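Local structure of ribonucleoside-diphosphate reductase (Pseudomonas aeruginosa, 5IM3) at residues Phe653-Phe665 with Ile761-Ala773. The protein probably reduces ribonucleoside diphosphates to deoxyribonucleotides for DNA synthesis, as the nucleotide-binding, allosteric large chain of a class I ribonucleotide reductase. Residues are numbered along the deposited sequence; the frame is centred on the assembly and turned at random.
Sequences FKHRPVGLGIMGF and IRNSNIMAIAPTA
In the ten-stranded alpha-beta barrel of the reductase, strand 659-663 borders strand 600-608 on one edge, while the irregular chain 761-773 runs parallel along the other, bridged at L660 and M767, and leads into helix 773-779. V658 N bonds N765 O and L660 N the very next carbonyl, I766 O (2.7 Å); A768 N returns to L660 O. At the end of helix 646-655, S764 grips H655 O twice: its N lies nearly in line with the carbonyl bond, while OG, set between backbone N and carbonyl carbon (chi1 59°), comes in above the carbonyl plane at 2.9 Å. One residue on, R656 turns to positive phi and its O takes N763 ND2 (3.0 Å), which also bonds D635, while N763 OD1 bonds S700; R656 O lies in the amide plane of N763. The guanidinium groups of R656 and R762 lie face over face but offset, planes 28° apart, with R762 NH2 over the centre of the R656 group, 3.1 Å from its CZ, and R656 NE toward the rim of the R762 group. D635 forms salt bridges with both arginines and D639 with R656, so these carboxylates probably offset the like charges. Toward the other end, M663 CB and SD lie against T772, M663 also touching helix 773-779. I662 CG1 lies 3.8 Å from I769 CD1, and where the chains diverge a water donates to both I662 O and A770 O, the latter at 2.7 Å.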
ATOM      1  N   PHE A 653       7.190 -55.240 -16.423  1.00 51.93           N
ATOM      2  CA  PHE A 653       7.743 -56.584 -16.580  1.00 53.78           C
ATOM      3  C   PHE A 653       9.247 -56.553 -16.813  1.00 54.06           C
ATOM      4  O   PHE A 653       9.959 -57.458 -16.364  1.00 53.91           O
ATOM      5  CB  PHE A 653       7.061 -57.312 -17.742  1.00 56.41           C
ATOM      6  CG  PHE A 653       5.665 -57.802 -17.439  1.00 59.08           C
ATOM      7  CD1 PHE A 653       5.013 -57.444 -16.270  1.00 59.13           C
ATOM      8  CD2 PHE A 653       5.011 -58.642 -18.332  1.00 62.41           C
ATOM      9  CE1 PHE A 653       3.734 -57.905 -16.002  1.00 60.32           C
ATOM     10  CE2 PHE A 653       3.734 -59.104 -18.069  1.00 62.06           C
ATOM     11  CZ  PHE A 653       3.095 -58.735 -16.904  1.00 60.31           C
ATOM     12  N   LYS A 654       9.749 -55.529 -17.510  1.00 53.71           N
ATOM     13  CA  LYS A 654      11.173 -55.468 -17.828  1.00 55.08           C
ATOM     14  C   LYS A 654      12.005 -55.170 -16.587  1.00 52.63           C
ATOM     15  O   LYS A 654      13.031 -55.815 -16.345  1.00 52.52           O
ATOM     16  CB  LYS A 654      11.426 -54.403 -18.897  1.00 55.17           C
ATOM     17  CG  LYS A 654      11.672 -54.931 -20.302  1.00 58.56           C
ATOM     18  CD  LYS A 654      11.620 -53.791 -21.314  1.00 57.69           C
ATOM     19  CE  LYS A 654      12.156 -54.202 -22.671  1.00 62.94           C
ATOM     20  NZ  LYS A 654      13.645 -54.280 -22.690  1.00 65.24           N
ATOM     21  N   HIS A 655      11.573 -54.192 -15.786  1.00 50.29           N
ATOM     22  CA  HIS A 655      12.397 -53.628 -14.724  1.00 50.88           C
ATOM     23  C   HIS A 655      11.882 -53.909 -13.322  1.00 47.63           C
ATOM     24  O   HIS A 655      12.664 -53.831 -12.370  1.00 45.31           O
ATOM     25  CB  HIS A 655      12.512 -52.106 -14.906  1.00 48.80           C
ATOM     26  CG  HIS A 655      12.798 -51.689 -16.313  1.00 50.39           C
ATOM     27  ND1 HIS A 655      13.903 -52.128 -17.009  1.00 52.46           N
ATOM     28  CD2 HIS A 655      12.120 -50.875 -17.159  1.00 49.55           C
ATOM     29  CE1 HIS A 655      13.896 -51.603 -18.222  1.00 52.50           C
ATOM     30  NE2 HIS A 655      12.824 -50.839 -18.337  1.00 51.52           N
ATOM     31  N   ARG A 656      10.599 -54.212 -13.173  1.00 48.57           N
ATOM     32  CA  ARG A 656      10.006 -54.569 -11.889  1.00 50.52           C
ATOM     33  C   ARG A 656      10.376 -53.595 -10.769  1.00 51.24           C
ATOM     34  O   ARG A 656      10.893 -54.009  -9.724  1.00 52.13           O
ATOM     35  CB  ARG A 656      10.388 -55.992 -11.498  1.00 49.75           C
ATOM     36  CG  ARG A 656      10.160 -57.044 -12.584  1.00 52.53           C
ATOM     37  CD  ARG A 656      10.231 -58.456 -12.004  1.00 53.38           C
ATOM     38  NE  ARG A 656       9.124 -58.699 -11.081  1.00 52.35           N
ATOM     39  CZ  ARG A 656       7.941 -59.189 -11.440  1.00 52.79           C
ATOM     40  NH1 ARG A 656       7.702 -59.513 -12.704  1.00 54.81           N
ATOM     41  NH2 ARG A 656       6.991 -59.363 -10.532  1.00 53.64           N
ATOM     42  N   PRO A 657      10.115 -52.302 -10.941  1.00 50.32           N
ATOM     43  CA  PRO A 657      10.296 -51.373  -9.824  1.00 45.23           C
ATOM     44  C   PRO A 657       9.131 -51.442  -8.854  1.00 43.05           C
ATOM     45  O   PRO A 657       7.983 -51.678  -9.233  1.00 42.31           O
ATOM     46  CB  PRO A 657      10.355 -50.005 -10.512  1.00 46.94           C
ATOM     47  CG  PRO A 657       9.491 -50.173 -11.710  1.00 41.25           C
ATOM     48  CD  PRO A 657       9.679 -51.601 -12.165  1.00 44.00           C
ATOM     49  N   VAL A 658       9.450 -51.241  -7.577  1.00 42.66           N
ATOM     50  CA  VAL A 658       8.450 -51.088  -6.533  1.00 44.19           C
ATOM     51  C   VAL A 658       8.829 -49.866  -5.710  1.00 44.94           C
ATOM     52  O   VAL A 658       9.926 -49.319  -5.837  1.00 44.23           O
ATOM     53  CB  VAL A 658       8.326 -52.346  -5.637  1.00 45.68           C
ATOM     54  CG1 VAL A 658       7.948 -53.566  -6.480  1.00 44.43           C
ATOM     55  CG2 VAL A 658       9.616 -52.602  -4.869  1.00 44.58           C
ATOM     56  N   GLY A 659       7.897 -49.436  -4.863  1.00 48.94           N
ATOM     57  CA  GLY A 659       8.131 -48.293  -4.001  1.00 48.24           C
ATOM     58  C   GLY A 659       7.625 -48.513  -2.591  1.00 48.14           C
ATOM     59  O   GLY A 659       6.461 -48.232  -2.292  1.00 48.21           O
ATOM     60  N   LEU A 660       8.491 -49.019  -1.717  1.00 46.57           N
ATOM     61  CA  LEU A 660       8.151 -49.243  -0.317  1.00 47.90           C
ATOM     62  C   LEU A 660       8.477 -47.986   0.482  1.00 45.03           C
ATOM     63  O   LEU A 660       9.639 -47.565   0.536  1.00 44.71           O
ATOM     64  CB  LEU A 660       8.913 -50.446   0.242  1.00 46.73           C
ATOM     65  CG  LEU A 660       8.660 -50.802   1.710  1.00 48.93           C
ATOM     66  CD1 LEU A 660       7.243 -51.304   1.914  1.00 50.22           C
ATOM     67  CD2 LEU A 660       9.664 -51.834   2.194  1.00 50.55           C
ATOM     68  N   GLY A 661       7.455 -47.391   1.102  1.00 39.98           N
ATOM     69  CA  GLY A 661       7.607 -46.194   1.887  1.00 39.65           C
ATOM     70  C   GLY A 661       7.394 -46.433   3.368  1.00 43.97           C
ATOM     71  O   GLY A 661       7.424 -47.571   3.860  1.00 41.86           O
ATOM     72  N   ILE A 662       7.173 -45.334   4.098  1.00 47.72           N
ATOM     73  CA  ILE A 662       6.950 -45.375   5.537  1.00 51.63           C
ATOM     74  C   ILE A 662       5.831 -44.411   5.907  1.00 52.64           C
ATOM     75  O   ILE A 662       5.522 -43.463   5.178  1.00 52.92           O
ATOM     76  CB  ILE A 662       8.227 -45.025   6.334  1.00 53.82           C
ATOM     77  CG1 ILE A 662       8.769 -43.656   5.902  1.00 54.44           C
ATOM     78  CG2 ILE A 662       9.281 -46.110   6.148  1.00 54.39           C
ATOM     79  CD1 ILE A 662       9.868 -43.117   6.799  1.00 56.17           C
ATOM     80  N   MET A 663       5.230 -44.662   7.068  1.00 49.75           N
ATOM     81  CA  MET A 663       4.260 -43.749   7.655  1.00 51.16           C
ATOM     82  C   MET A 663       4.301 -43.899   9.168  1.00 52.49           C
ATOM     83  O   MET A 663       4.886 -44.843   9.707  1.00 51.28           O
ATOM     84  CB  MET A 663       2.845 -43.990   7.108  1.00 50.26           C
ATOM     85  CG  MET A 663       2.327 -45.408   7.264  1.00 52.60           C
ATOM     86  SD  MET A 663       0.618 -45.561   6.698  1.00 55.08           S
ATOM     87  CE  MET A 663       0.330 -47.307   6.953  1.00 52.46           C
ATOM     88  N   GLY A 664       3.672 -42.945   9.852  1.00 51.76           N
ATOM     89  CA  GLY A 664       3.733 -42.899  11.298  1.00 51.05           C
ATOM     90  C   GLY A 664       5.036 -42.370  11.849  1.00 52.38           C
ATOM     91  O   GLY A 664       5.354 -42.629  13.013  1.00 54.28           O
ATOM     92  N   PHE A 665       5.801 -41.626  11.046  1.00 52.92           N
ATOM     93  CA  PHE A 665       7.103 -41.140  11.498  1.00 54.83           C
ATOM     94  C   PHE A 665       6.950 -40.174  12.666  1.00 54.29           C
ATOM     95  O   PHE A 665       7.630 -40.304  13.689  1.00 59.69           O
ATOM     96  CB  PHE A 665       7.841 -40.469  10.340  1.00 53.30           C
ATOM     97  CG  PHE A 665       9.239 -40.038  10.684  1.00 55.32           C
ATOM     98  CD1 PHE A 665      10.298 -40.924  10.575  1.00 56.41           C
ATOM     99  CD2 PHE A 665       9.492 -38.750  11.125  1.00 57.37           C
ATOM    100  CE1 PHE A 665      11.583 -40.533  10.894  1.00 57.10           C
ATOM    101  CE2 PHE A 665      10.776 -38.353  11.448  1.00 57.81           C
ATOM    102  CZ  PHE A 665      11.822 -39.247  11.330  1.00 58.07           C
ATOM    103  N   ILE A 761      19.225 -58.947  -8.011  1.00 64.08           N
ATOM    104  CA  ILE A 761      18.053 -58.610  -7.217  1.00 64.91           C
ATOM    105  C   ILE A 761      16.835 -58.612  -8.128  1.00 61.68           C
ATOM    106  O   ILE A 761      16.942 -58.587  -9.357  1.00 60.32           O
ATOM    107  CB  ILE A 761      18.174 -57.254  -6.480  1.00 64.61           C
ATOM    108  CG1 ILE A 761      18.355 -56.099  -7.461  1.00 65.85           C
ATOM    109  CG2 ILE A 761      19.325 -57.293  -5.497  1.00 68.00           C
ATOM    110  CD1 ILE A 761      18.328 -54.752  -6.773  1.00 66.33           C
ATOM    111  N   ARG A 762      15.665 -58.641  -7.498  1.00 55.66           N
ATOM    112  CA  ARG A 762      14.408 -58.838  -8.200  1.00 53.86           C
ATOM    113  C   ARG A 762      13.803 -57.543  -8.721  1.00 51.83           C
ATOM    114  O   ARG A 762      12.949 -57.594  -9.612  1.00 49.06           O
ATOM    115  CB  ARG A 762      13.413 -59.537  -7.262  1.00 52.70           C
ATOM    116  CG  ARG A 762      12.023 -59.790  -7.828  1.00 50.79           C
ATOM    117  CD  ARG A 762      12.045 -60.713  -9.032  1.00 53.39           C
ATOM    118  NE  ARG A 762      10.690 -61.050  -9.456  1.00 53.51           N
ATOM    119  CZ  ARG A 762      10.396 -61.770 -10.530  1.00 53.80           C
ATOM    120  NH1 ARG A 762      11.365 -62.234 -11.306  1.00 56.05           N
ATOM    121  NH2 ARG A 762       9.130 -62.025 -10.828  1.00 54.59           N
ATOM    122  N   ASN A 763      14.231 -56.389  -8.207  1.00 52.03           N
ATOM    123  CA  ASN A 763      13.555 -55.129  -8.479  1.00 51.61           C
ATOM    124  C   ASN A 763      14.571 -54.029  -8.759  1.00 51.49           C
ATOM    125  O   ASN A 763      15.545 -53.875  -8.015  1.00 52.98           O
ATOM    126  CB  ASN A 763      12.667 -54.736  -7.295  1.00 49.10           C
ATOM    127  CG  ASN A 763      11.758 -55.863  -6.850  1.00 50.11           C
ATOM    128  OD1 ASN A 763      12.050 -56.573  -5.885  1.00 50.52           O
ATOM    129  ND2 ASN A 763      10.645 -56.033  -7.551  1.00 49.34           N
ATOM    130  N   SER A 764      14.331 -53.258  -9.824  1.00 46.79           N
ATOM    131  CA  SER A 764      15.249 -52.184 -10.196  1.00 51.29           C
ATOM    132  C   SER A 764      15.227 -51.047  -9.185  1.00 47.41           C
ATOM    133  O   SER A 764      16.260 -50.411  -8.945  1.00 46.33           O
ATOM    134  CB  SER A 764      14.900 -51.649 -11.588  1.00 48.83           C
ATOM    135  OG  SER A 764      13.574 -51.149 -11.622  1.00 45.29           O
ATOM    136  N   ASN A 765      14.066 -50.770  -8.602  1.00 46.83           N
ATOM    137  CA  ASN A 765      13.917 -49.781  -7.548  1.00 47.51           C
ATOM    138  C   ASN A 765      13.072 -50.397  -6.443  1.00 50.80           C
ATOM    139  O   ASN A 765      12.166 -51.194  -6.710  1.00 50.00           O
ATOM    140  CB  ASN A 765      13.268 -48.484  -8.069  1.00 45.90           C
ATOM    141  CG  ASN A 765      14.198 -47.676  -8.968  1.00 45.16           C
ATOM    142  OD1 ASN A 765      14.855 -46.738  -8.514  1.00 45.00           O
ATOM    143  ND2 ASN A 765      14.250 -48.035 -10.248  1.00 42.71           N
ATOM    144  N   ILE A 766      13.376 -50.031  -5.195  1.00 54.46           N
ATOM    145  CA  ILE A 766      12.774 -50.655  -4.022  1.00 56.22           C
ATOM    146  C   ILE A 766      11.933 -49.665  -3.225  1.00 56.01           C
ATOM    147  O   ILE A 766      10.804 -49.971  -2.828  1.00 54.79           O
ATOM    148  CB  ILE A 766      13.845 -51.297  -3.113  1.00 58.92           C
ATOM    149  CG1 ILE A 766      14.889 -52.081  -3.914  1.00 59.07           C
ATOM    150  CG2 ILE A 766      13.167 -52.212  -2.106  1.00 59.21           C
ATOM    151  CD1 ILE A 766      14.383 -53.363  -4.486  1.00 60.71           C
ATOM    152  N   MET A 767      12.476 -48.480  -2.957  1.00 56.63           N
ATOM    153  CA  MET A 767      11.947 -47.599  -1.926  1.00 57.45           C
ATOM    154  C   MET A 767      11.501 -46.262  -2.500  1.00 55.18           C
ATOM    155  O   MET A 767      12.142 -45.707  -3.397  1.00 54.58           O
ATOM    156  CB  MET A 767      12.996 -47.360  -0.848  1.00 61.47           C
ATOM    157  CG  MET A 767      13.546 -48.637  -0.255  1.00 65.66           C
ATOM    158  SD  MET A 767      15.081 -48.343   0.619  1.00 69.27           S
ATOM    159  CE  MET A 767      14.465 -47.448   2.042  1.00 70.03           C
ATOM    160  N   ALA A 768      10.398 -45.754  -1.956  1.00 50.08           N
ATOM    161  CA  ALA A 768       9.901 -44.420  -2.264  1.00 48.79           C
ATOM    162  C   ALA A 768       8.897 -44.049  -1.186  1.00 45.34           C
ATOM    163  O   ALA A 768       8.039 -44.865  -0.837  1.00 44.68           O
ATOM    164  CB  ALA A 768       9.254 -44.372  -3.651  1.00 46.49           C
ATOM    165  N   ILE A 769       9.010 -42.836  -0.653  1.00 40.11           N
ATOM    166  CA  ILE A 769       8.122 -42.359   0.403  1.00 41.75           C
ATOM    167  C   ILE A 769       7.076 -41.473  -0.259  1.00 41.28           C
ATOM    168  O   ILE A 769       7.346 -40.324  -0.620  1.00 41.42           O
ATOM    169  CB  ILE A 769       8.884 -41.619   1.506  1.00 43.01           C
ATOM    170  CG1 ILE A 769       9.916 -42.545   2.154  1.00 42.21           C
ATOM    171  CG2 ILE A 769       7.915 -41.098   2.565  1.00 40.97           C
ATOM    172  CD1 ILE A 769      10.801 -41.852   3.186  1.00 46.34           C
ATOM    173  N   ALA A 770       5.877 -42.007  -0.409  1.00 46.20           N
ATOM    174  CA  ALA A 770       4.749 -41.332  -1.020  1.00 46.12           C
ATOM    175  C   ALA A 770       3.781 -40.844   0.045  1.00 47.56           C
ATOM    176  O   ALA A 770       3.832 -41.290   1.195  1.00 48.86           O
ATOM    177  CB  ALA A 770       4.024 -42.282  -1.976  1.00 46.71           C
ATOM    178  N   PRO A 771       2.884 -39.919  -0.297  1.00 45.29           N
ATOM    179  CA  PRO A 771       1.824 -39.554   0.649  1.00 47.37           C
ATOM    180  C   PRO A 771       0.988 -40.774   1.003  1.00 47.56           C
ATOM    181  O   PRO A 771       0.888 -41.730   0.231  1.00 49.29           O
ATOM    182  CB  PRO A 771       1.008 -38.504  -0.115  1.00 45.31           C
ATOM    183  CG  PRO A 771       1.962 -37.954  -1.133  1.00 44.54           C
ATOM    184  CD  PRO A 771       2.820 -39.115  -1.527  1.00 44.74           C
ATOM    185  N   THR A 772       0.389 -40.737   2.194  1.00 46.80           N
ATOM    186  CA  THR A 772      -0.328 -41.884   2.747  1.00 48.94           C
ATOM    187  C   THR A 772      -1.632 -41.437   3.387  1.00 51.28           C
ATOM    188  O   THR A 772      -2.037 -41.961   4.431  1.00 48.94           O
ATOM    189  CB  THR A 772       0.524 -42.623   3.777  1.00 49.28           C
ATOM    190  OG1 THR A 772       0.752 -41.767   4.903  1.00 50.68           O
ATOM    191  CG2 THR A 772       1.860 -43.048   3.184  1.00 48.21           C
ATOM    192  N   ALA A 773      -2.300 -40.458   2.774  1.00 57.36           N
ATOM    193  CA  ALA A 773      -3.507 -39.876   3.351  1.00 58.76           C
ATOM    194  C   ALA A 773      -4.461 -40.947   3.874  1.00 59.57           C
ATOM    195  O   ALA A 773      -4.747 -41.016   5.075  1.00 59.73           O
ATOM    196  CB  ALA A 773      -4.204 -39.003   2.307  1.00 60.91           C
TER
HETATM  197  O   HOH W   1       5.127 -43.530   2.070  1.00 45.76           O